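Local coordinates for acetyl-CoA hydrolase/transferase family protein (Porphyromonas gingivalis, PDB 2NVV) that probably hydrolyses acetyl-CoA or passes its CoA to a carboxylate acceptor, and binds zinc, at residues 82-86 with 372-376; 72-77 with 88-92; 36-40 with 66-71. All coordinates share one frame; numbering follows the deposited sequence.

Interaction 1: 82-86 with 372-376; sequences PYQSN and MMNGI
Gln-84 reaches across to the loop at Met-373 and Asn-374 and meets two successive backbone carbonyls with its side-chain amide nitrogen. NE2 donates to Met-373 O over 3.2 Å at an N-H...O angle of 145°; the acceptor lies close to the amide plane of Gln-84, but the donor stands above the carbonyl plane of Met-373. The second bond, NE2 to Asn-374 O, is weak. With chi1 at 61° and chi2 also bent, the chain folds round so that Gln-84 OE1 takes the backbone N of Asn-86 at 3.1 Å. Bonds at both ends of the amide would favour this orientation over the flipped one.

The acceptors are shared. Met-373 O also receives Arg-90 NH2 and, weakly, ND2 of its own neighbour Asn-374; Asn-374 O has a weak partner in the hydroxyl of Tyr-100. Tyr-83 supplies the apolar part. The carbonyl of Asn-374 lies over one face of its ring, toward the rim, and Asn-374 CB approaches the hydroxyl end, 3.4 Å from Tyr-83 CZ, while Gly-375 O sits at the ring edge, 3.3 Å from Tyr-83 CE1.

Asn-374 is predicted to bind CoA, and the Tyr-83 side chain is about 7 Å from that of Glu-284, the predicted thioester-forming residue. Polar groups meeting loop carbonyls thus join the N- and C-terminal family regions close to the predicted active site.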
# COMPACT_ATOMS: atom_id res chain seq x y z
N PRO A 82 13.31 -1.85 11.80
CA PRO A 82 12.32 -1.05 11.10
C PRO A 82 11.18 -0.57 12.00
O PRO A 82 10.38 0.29 11.61
CB PRO A 82 11.84 -2.01 10.02
CG PRO A 82 11.75 -3.30 10.80
CD PRO A 82 12.95 -3.28 11.75
N TYR A 83 11.13 -1.12 13.22
CA TYR A 83 10.09 -0.79 14.18
C TYR A 83 10.70 -0.85 15.58
O TYR A 83 11.53 -1.72 15.86
CB TYR A 83 8.96 -1.81 14.08
CG TYR A 83 7.77 -1.58 14.99
CD1 TYR A 83 6.64 -0.89 14.54
CD2 TYR A 83 7.75 -2.06 16.30
CE1 TYR A 83 5.52 -0.70 15.37
CE2 TYR A 83 6.66 -1.88 17.13
CZ TYR A 83 5.54 -1.21 16.66
OH TYR A 83 4.44 -1.04 17.47
N GLN A 84 10.30 0.08 16.45
CA GLN A 84 10.78 0.08 17.83
C GLN A 84 9.62 0.40 18.75
O GLN A 84 8.57 0.86 18.32
CB GLN A 84 11.93 1.09 18.04
CG GLN A 84 11.63 2.56 17.78
CD GLN A 84 10.73 3.19 18.83
OE1 GLN A 84 10.94 3.00 20.05
NE2 GLN A 84 9.74 3.97 18.38
N SER A 85 9.83 0.14 20.04
CA SER A 85 8.80 0.37 21.03
C SER A 85 9.39 0.52 22.45
O SER A 85 8.85 -0.01 23.41
CB SER A 85 7.80 -0.78 20.97
OG SER A 85 6.85 -0.65 22.01
N ASN A 86 10.50 1.24 22.56
CA ASN A 86 11.16 1.47 23.84
C ASN A 86 11.26 2.97 24.12
O ASN A 86 11.66 3.75 23.25
CB ASN A 86 12.56 0.85 23.81
CG ASN A 86 13.43 1.28 24.98
OD1 ASN A 86 14.15 2.28 24.89
ND2 ASN A 86 13.35 0.55 26.08
N MSE A 372 7.36 10.74 17.02
CA MSE A 372 7.26 9.33 16.67
C MSE A 372 6.72 8.54 17.85
O MSE A 372 6.98 8.84 19.01
CB MSE A 372 8.61 8.75 16.26
CG MSE A 372 8.62 7.22 16.07
SE MSE A 372 7.31 6.50 14.79
CE MSE A 372 8.11 7.05 13.14
N MSE A 373 5.96 7.52 17.51
CA MSE A 373 5.34 6.64 18.46
C MSE A 373 6.12 5.32 18.53
O MSE A 373 6.97 5.13 19.39
CB MSE A 373 3.91 6.40 18.01
CG MSE A 373 2.94 6.86 19.01
SE MSE A 373 3.31 5.66 20.42
CE MSE A 373 1.50 4.93 20.69
N ASN A 374 5.80 4.43 17.60
CA ASN A 374 6.46 3.13 17.48
C ASN A 374 6.97 2.96 16.05
O ASN A 374 8.17 2.90 15.80
CB ASN A 374 5.47 2.01 17.81
CG ASN A 374 5.17 1.90 19.29
OD1 ASN A 374 4.26 1.17 19.69
ND2 ASN A 374 5.92 2.62 20.10
N GLY A 375 6.03 2.89 15.11
CA GLY A 375 6.38 2.72 13.72
C GLY A 375 5.15 2.24 12.98
O GLY A 375 4.22 1.74 13.62
N ILE A 376 5.14 2.39 11.66
CA ILE A 376 3.99 1.97 10.87
C ILE A 376 3.75 0.47 11.07
O ILE A 376 2.63 -0.01 10.95
CB ILE A 376 4.17 2.28 9.36
CG1 ILE A 376 2.84 2.04 8.64
CG2 ILE A 376 5.27 1.40 8.77
CD1 ILE A 376 2.81 2.50 7.21

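Interaction 2: 72-77 with 88-92; sequences AQADAV and DLRNL
The amide of Gln-73 and the carboxylate of Asp-88 are the two flat groups that meet here, their planes 47° apart, neither stacked nor squarely edge-on. Gln-73 NE2 lies 3.5 Å from Asp-88 OD2, but the angle is too poor for a hydrogen bond; much of the approach is made lower down, where Gln-73 CG passes 3.8 Å from Asp-88 CG. Gln-73 has its CG anti to the carbonyl carbon (chi1 -61°) and runs extended from there, which carries the amide obliquely across the carboxylate at the exposed margin of the contact.

The setting is a Rossmann-like beta-alpha-beta arrangement. Helix 65-73 leads into strand 77-81 of the parallel sheet, and helix 87-94 follows that strand on the way to strand 99-100, so two consecutive helices of the layer come side by side. Where they are closest the side chain is only a methyl: that of Ala-72 rests on the helix backbone, with Ala-72 CB 3.6 Å from Leu-89 CA. Further along, Leu-92 spreads its CD2 toward both Ala-72 and Val-77, and Leu-89 turns its CD1 loosely to the same valine. Val-77 opens the strand, so these leucines join helix to sheet as well as helix to helix.

Helix 65-73 ends in a Schellman motif. Asp-75 takes a positive phi of 54°, and Asp-75 N returns to Ala-72 O at 2.9 Å, while Ala-76 N probably bonds to Leu-71 O one step further out. The carboxylate of Asp-75 comes across the leucine at about a right angle, with Asp-75 OD1 4.1 Å from Leu-92 CD1.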
# COMPACT_ATOMS: atom_id res chain seq x y z
N ALA A 72 20.19 2.38 23.65
CA ALA A 72 19.83 3.79 23.52
C ALA A 72 20.40 4.60 24.67
O ALA A 72 20.90 5.70 24.47
CB ALA A 72 18.30 3.93 23.49
N GLN A 73 20.33 4.06 25.89
CA GLN A 73 20.86 4.75 27.06
C GLN A 73 22.37 4.89 26.90
O GLN A 73 22.98 5.82 27.41
CB GLN A 73 20.57 3.97 28.35
CG GLN A 73 19.10 3.76 28.65
CD GLN A 73 18.87 3.05 29.98
OE1 GLN A 73 19.50 2.03 30.29
NE2 GLN A 73 17.94 3.58 30.77
N ALA A 74 22.96 3.94 26.17
CA ALA A 74 24.40 3.94 25.90
C ALA A 74 24.74 4.89 24.76
O ALA A 74 25.92 5.14 24.48
CB ALA A 74 24.86 2.53 25.54
N ASP A 75 23.72 5.43 24.10
CA ASP A 75 23.91 6.34 22.99
C ASP A 75 24.83 5.69 21.95
O ASP A 75 25.80 6.27 21.50
CB ASP A 75 24.51 7.67 23.49
CG ASP A 75 24.56 8.75 22.41
OD1 ASP A 75 23.74 8.70 21.46
OD2 ASP A 75 25.41 9.66 22.51
N ALA A 76 24.50 4.45 21.58
CA ALA A 76 25.31 3.69 20.63
C ALA A 76 24.49 3.27 19.43
O ALA A 76 24.80 2.26 18.80
CB ALA A 76 25.91 2.45 21.32
N VAL A 77 23.47 4.04 19.11
CA VAL A 77 22.61 3.72 17.97
C VAL A 77 22.91 4.64 16.80
O VAL A 77 22.50 5.80 16.82
CB VAL A 77 21.11 3.89 18.34
CG1 VAL A 77 20.24 3.46 17.18
CG2 VAL A 77 20.78 3.12 19.59
N ASP A 88 13.30 4.84 25.96
CA ASP A 88 14.62 5.43 25.86
C ASP A 88 14.99 5.66 24.40
O ASP A 88 15.45 6.75 24.04
CB ASP A 88 15.66 4.53 26.53
CG ASP A 88 15.46 4.45 28.04
OD1 ASP A 88 15.49 5.51 28.68
OD2 ASP A 88 15.26 3.33 28.56
N LEU A 89 14.79 4.65 23.56
CA LEU A 89 15.10 4.78 22.15
C LEU A 89 14.16 5.80 21.51
O LEU A 89 14.59 6.62 20.70
CB LEU A 89 14.97 3.43 21.44
CG LEU A 89 15.19 3.45 19.92
CD1 LEU A 89 16.53 4.12 19.60
CD2 LEU A 89 15.15 2.02 19.38
N ARG A 90 12.89 5.77 21.89
CA ARG A 90 11.89 6.69 21.35
C ARG A 90 12.25 8.14 21.62
O ARG A 90 12.08 8.99 20.75
CB ARG A 90 10.53 6.39 21.95
CG ARG A 90 9.39 7.30 21.47
CD ARG A 90 8.05 6.60 21.68
NE ARG A 90 8.02 5.97 22.99
CZ ARG A 90 7.56 4.75 23.24
NH1 ARG A 90 7.58 4.29 24.48
NH2 ARG A 90 7.09 3.99 22.27
N ASN A 91 12.75 8.43 22.82
CA ASN A 91 13.14 9.79 23.17
C ASN A 91 14.40 10.17 22.40
O ASN A 91 14.50 11.27 21.86
CB ASN A 91 13.41 9.91 24.67
CG ASN A 91 12.15 9.78 25.50
OD1 ASN A 91 12.22 9.58 26.71
ND2 ASN A 91 11.00 9.90 24.84
N LEU A 92 15.35 9.24 22.35
CA LEU A 92 16.60 9.45 21.63
C LEU A 92 16.26 9.87 20.20
O LEU A 92 16.88 10.77 19.64
CB LEU A 92 17.41 8.16 21.61
CG LEU A 92 18.81 8.20 21.00
CD1 LEU A 92 19.69 9.10 21.83
CD2 LEU A 92 19.40 6.79 20.95

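Interaction 3: 36-40 with 66-71; sequences PAAIA and RLDGVL
Pro-36 sets its ring against the first turn of the neighbouring segment, where Pro-36 CG touches Leu-67 CD2 at 3.6 Å and also lies beside the backbone oxygen of Arg-66. One turn on, the small residues Ala-37 and Ala-40 receive a valine: Val-70 CG2 comes 3.5 Å from Ala-40 CB and rests near Ala-37 CA. The valine has CG2 anti to the backbone N, chi1 for CG1 being 68°, and both of its methyls face the other helix. Leu-71 fills the adjoining position, its CD1 4.0 Å from Ala-40 CB and 3.4 Å from Pro-36 O, an oxygen already engaged by Ala-40 N within its own helix.

These are two helices of the Rossmann-like layer packed side by side. Helix 35-47 connects strands 20-23 and 55-58, helix 65-73 connects 55-58 to 77-81, and successive beta-alpha-beta crossovers leave them almost parallel: the short segments run 9° apart with an axis separation of 8.8 Å. No hydrogen bond crosses between them, and the contact is made by apolar carbon atoms and backbone. A wider pi-type turn at 66-69 interrupts the regular helix where Leu-67 meets the proline.

Beneath helix 65-73, Met-57 of strand 55-58 touches Leu-67 and Leu-71, giving the leucines a second apolar surface on the sheet. Arg-66 leads its guanidinium away to a salt bridge with Glu-214. Asp-68, facing away from helix 35-47, forms a salt bridge to Arg-80 through OD1 and a hydrogen bond to Thr-63 through OD2.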
# COMPACT_ATOMS: atom_id res chain seq x y z
N PRO A 36 23.50 -7.82 24.06
CA PRO A 36 23.37 -6.38 23.76
C PRO A 36 23.74 -5.45 24.92
O PRO A 36 24.24 -4.34 24.70
CB PRO A 36 21.92 -6.25 23.30
CG PRO A 36 21.25 -7.48 23.83
CD PRO A 36 22.28 -8.54 23.69
N ALA A 37 23.52 -5.90 26.15
CA ALA A 37 23.85 -5.11 27.32
C ALA A 37 25.37 -5.04 27.47
O ALA A 37 25.92 -4.02 27.91
CB ALA A 37 23.23 -5.72 28.57
N ALA A 38 26.05 -6.13 27.12
CA ALA A 38 27.51 -6.20 27.20
C ALA A 38 28.13 -5.31 26.12
O ALA A 38 29.25 -4.83 26.27
CB ALA A 38 27.96 -7.63 27.02
N ILE A 39 27.40 -5.11 25.02
CA ILE A 39 27.86 -4.25 23.93
C ILE A 39 27.77 -2.83 24.44
O ILE A 39 28.66 -2.01 24.20
CB ILE A 39 26.94 -4.31 22.70
CG1 ILE A 39 26.73 -5.75 22.23
CG2 ILE A 39 27.51 -3.44 21.60
CD1 ILE A 39 27.95 -6.42 21.73
N ALA A 40 26.68 -2.54 25.14
CA ALA A 40 26.43 -1.23 25.71
C ALA A 40 27.55 -0.81 26.66
O ALA A 40 28.03 0.31 26.58
CB ALA A 40 25.10 -1.21 26.43
N ARG A 66 16.25 -4.49 27.28
CA ARG A 66 17.62 -4.98 27.38
C ARG A 66 18.27 -5.10 26.01
O ARG A 66 19.26 -5.80 25.84
CB ARG A 66 17.61 -6.33 28.09
CG ARG A 66 16.80 -6.28 29.36
CD ARG A 66 16.22 -7.63 29.69
NE ARG A 66 17.23 -8.53 30.20
CZ ARG A 66 16.99 -9.79 30.51
NH1 ARG A 66 15.77 -10.29 30.34
NH2 ARG A 66 17.97 -10.55 30.99
N LEU A 67 17.69 -4.38 25.06
CA LEU A 67 18.18 -4.36 23.69
C LEU A 67 18.20 -2.88 23.29
O LEU A 67 19.22 -2.20 23.42
CB LEU A 67 17.23 -5.15 22.79
CG LEU A 67 17.69 -5.69 21.42
CD1 LEU A 67 18.58 -4.67 20.70
CD2 LEU A 67 18.42 -6.98 21.63
N ASP A 68 17.06 -2.37 22.83
CA ASP A 68 16.97 -0.97 22.42
C ASP A 68 17.19 -0.05 23.61
O ASP A 68 17.91 0.94 23.52
CB ASP A 68 15.59 -0.66 21.83
CG ASP A 68 15.42 -1.21 20.44
OD1 ASP A 68 16.36 -1.08 19.64
OD2 ASP A 68 14.33 -1.74 20.14
N GLY A 69 16.56 -0.37 24.73
CA GLY A 69 16.71 0.45 25.91
C GLY A 69 18.15 0.66 26.33
O GLY A 69 18.64 1.79 26.37
N VAL A 70 18.83 -0.44 26.64
CA VAL A 70 20.21 -0.36 27.07
C VAL A 70 21.11 0.29 25.99
O VAL A 70 21.98 1.10 26.31
CB VAL A 70 20.75 -1.77 27.46
CG1 VAL A 70 20.85 -2.66 26.23
CG2 VAL A 70 22.08 -1.63 28.15
N LEU A 71 20.87 -0.06 24.73
CA LEU A 71 21.67 0.47 23.63
C LEU A 71 21.43 1.96 23.44
O LEU A 71 22.35 2.71 23.12
CB LEU A 71 21.35 -0.30 22.34
CG LEU A 71 22.39 -1.30 21.79
CD1 LEU A 71 23.49 -1.58 22.81
CD2 LEU A 71 21.68 -2.59 21.37

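In the fold
Interactions 2 and 3 share helix 65-73, which helix 35-47 and helix 87-94 flank in turn; their centres are only about 9 Å apart, and the methyls of Ala-74 and Ala-40 touch between them. Both are apolar helix packing without cross-segment hydrogen bonds, interaction 3 the more buried, interaction 2 fading into a polar, solvent-facing edge. Interaction 1 differs in kind: it lies nearer the centre of the chain, joins two loops far apart in sequence, and relies on amide and carbonyl groups. Leu-89 packs on Gln-84, and Asn-86 lies against Asp-68 and Gly-69, so the loop beside the predicted CoA site adjoins the helix layer.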